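Local coordinates for dehydroascorbate reductase (Chlamydomonas reinhardtii, PDB 5XFT), which probably reduces dehydroascorbate to ascorbate, oxidising two glutathione molecules to glutathione disulfide, at residues 25-29 with 196-202. Numbering follows the deposited sequence.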
# COMPACT_ATOMS: atom_id res chain seq x y z
N HIS A 25 1.44 -3.99 2.35
CA HIS A 25 1.95 -2.69 2.78
C HIS A 25 0.86 -1.87 3.45
O HIS A 25 1.12 -1.18 4.45
CB HIS A 25 2.54 -1.94 1.58
CG HIS A 25 3.46 -0.82 1.96
ND1 HIS A 25 4.00 0.04 1.03
CD2 HIS A 25 3.93 -0.42 3.17
CE1 HIS A 25 4.76 0.93 1.65
NE2 HIS A 25 4.74 0.67 2.94
N ARG A 26 -0.37 -1.94 2.94
CA ARG A 26 -1.46 -1.17 3.53
C ARG A 26 -1.78 -1.66 4.94
O ARG A 26 -1.93 -0.86 5.87
CB ARG A 26 -2.70 -1.23 2.64
CG ARG A 26 -4.00 -0.93 3.40
CD ARG A 26 -5.26 -1.36 2.63
NE ARG A 26 -6.39 -0.49 2.94
CZ ARG A 26 -7.62 -0.75 2.54
NH1 ARG A 26 -7.86 -1.84 1.81
NH2 ARG A 26 -8.63 0.06 2.83
N VAL A 27 -1.88 -2.98 5.12
CA VAL A 27 -2.13 -3.50 6.46
C VAL A 27 -1.00 -3.11 7.42
O VAL A 27 -1.25 -2.65 8.54
CB VAL A 27 -2.33 -5.02 6.41
CG1 VAL A 27 -2.34 -5.61 7.81
CG2 VAL A 27 -3.62 -5.34 5.68
N LEU A 28 0.25 -3.26 6.98
CA LEU A 28 1.40 -2.92 7.82
C LEU A 28 1.39 -1.46 8.22
O LEU A 28 1.63 -1.12 9.39
CB LEU A 28 2.70 -3.24 7.08
CG LEU A 28 2.96 -4.69 6.69
CD1 LEU A 28 4.22 -4.77 5.87
CD2 LEU A 28 3.08 -5.52 7.94
N LEU A 29 1.14 -0.56 7.26
CA LEU A 29 1.04 0.86 7.59
C LEU A 29 -0.11 1.12 8.56
O LEU A 29 0.01 1.97 9.45
CB LEU A 29 0.87 1.69 6.32
CG LEU A 29 2.09 1.84 5.40
CD1 LEU A 29 1.74 2.55 4.14
CD2 LEU A 29 3.19 2.56 6.12
N GLU A 196 6.68 5.58 10.79
CA GLU A 196 5.77 4.50 10.43
C GLU A 196 6.07 3.99 9.03
O GLU A 196 6.07 2.77 8.78
CB GLU A 196 4.32 4.96 10.52
CG GLU A 196 3.81 5.22 11.93
CD GLU A 196 3.99 6.67 12.37
OE1 GLU A 196 5.12 7.20 12.28
OE2 GLU A 196 2.98 7.27 12.79
N TRP A 197 6.33 4.90 8.09
CA TRP A 197 6.71 4.51 6.74
C TRP A 197 8.09 3.87 6.72
O TRP A 197 8.30 2.86 6.03
CB TRP A 197 6.67 5.74 5.83
CG TRP A 197 7.11 5.49 4.42
CD1 TRP A 197 8.38 5.53 3.93
CD2 TRP A 197 6.26 5.20 3.30
NE1 TRP A 197 8.38 5.27 2.58
CE2 TRP A 197 7.09 5.06 2.17
CE3 TRP A 197 4.88 5.03 3.15
CZ2 TRP A 197 6.59 4.76 0.91
CZ3 TRP A 197 4.38 4.74 1.89
CH2 TRP A 197 5.24 4.60 0.79
N GLN A 198 9.04 4.43 7.48
CA GLN A 198 10.40 3.90 7.50
C GLN A 198 10.44 2.47 8.03
O GLN A 198 11.32 1.69 7.64
CB GLN A 198 11.30 4.79 8.35
CG GLN A 198 11.56 6.16 7.76
CD GLN A 198 12.35 7.05 8.70
OE1 GLN A 198 12.71 6.65 9.81
NE2 GLN A 198 12.63 8.27 8.26
N HIS A 199 9.53 2.12 8.93
CA HIS A 199 9.60 0.80 9.55
C HIS A 199 9.32 -0.30 8.54
O HIS A 199 9.83 -1.42 8.70
CB HIS A 199 8.63 0.72 10.73
CG HIS A 199 9.02 1.60 11.88
ND1 HIS A 199 10.21 2.30 11.90
CD2 HIS A 199 8.38 1.89 13.04
CE1 HIS A 199 10.28 2.98 13.03
NE2 HIS A 199 9.19 2.75 13.74
N VAL A 200 8.54 -0.02 7.51
CA VAL A 200 8.06 -1.07 6.62
C VAL A 200 8.32 -0.70 5.16
O VAL A 200 7.58 -1.11 4.27
CB VAL A 200 6.57 -1.35 6.87
CG1 VAL A 200 6.38 -1.98 8.25
CG2 VAL A 200 5.76 -0.06 6.77
N ASP A 201 9.39 0.07 4.92
CA ASP A 201 9.80 0.40 3.55
C ASP A 201 10.60 -0.75 2.98
O ASP A 201 11.71 -1.04 3.45
CB ASP A 201 10.61 1.70 3.54
CG ASP A 201 10.83 2.24 2.13
OD1 ASP A 201 10.72 1.47 1.15
OD2 ASP A 201 11.14 3.45 2.01
N TYR A 202 10.05 -1.42 1.96
CA TYR A 202 10.75 -2.54 1.33
C TYR A 202 11.76 -2.10 0.28
O TYR A 202 12.65 -2.88 -0.07
CB TYR A 202 9.73 -3.51 0.71
CG TYR A 202 8.50 -2.84 0.16
CD1 TYR A 202 8.50 -2.29 -1.12
CD2 TYR A 202 7.33 -2.76 0.91
CE1 TYR A 202 7.36 -1.67 -1.63
CE2 TYR A 202 6.19 -2.16 0.40
CZ TYR A 202 6.22 -1.61 -0.87
OH TYR A 202 5.10 -1.00 -1.38
O HOH W 1 6.94 2.34 3.95
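This is part of the interface between the two domains of the glutathione S-transferase fold. Helix 22-33 of the thioredoxin-like N-terminal domain packs on the short helix 195-199 and the residues up to Y202. The contact is buried. H25 is the main bump. Its ring enters a hollow lined by W197, V200 and Y202. Y202 points its edge at one face of the H25 ring, with centroids 4.7 Å apart and planes at 70°, an edge-to-face pair. W197 meets H25 obliquely, its CH2 3.8 Å from H25 CE1, and completes an aromatic cluster.

One helical turn on, V200 wedges into the notch between L28 and L29: V200 CG1 lies 4.1 Å from L28 CB, and V200 CG2 3.7 Å from L29 CD2. L29 also fits against W197, its CD1 4.1 Å from W197 CZ3. P160 of helix 153-173 touches both H25 and L29, and Y38 of strand 38-43 touches L28 and V200.

The polar atoms of the imidazole are both engaged. H25 ND1 is hydrogen-bonded to Y202 OH at 2.8 Å. A water bridges the segments: its O is 2.9 Å from H25 NE2, and it donates to W197 O at 2.5 Å.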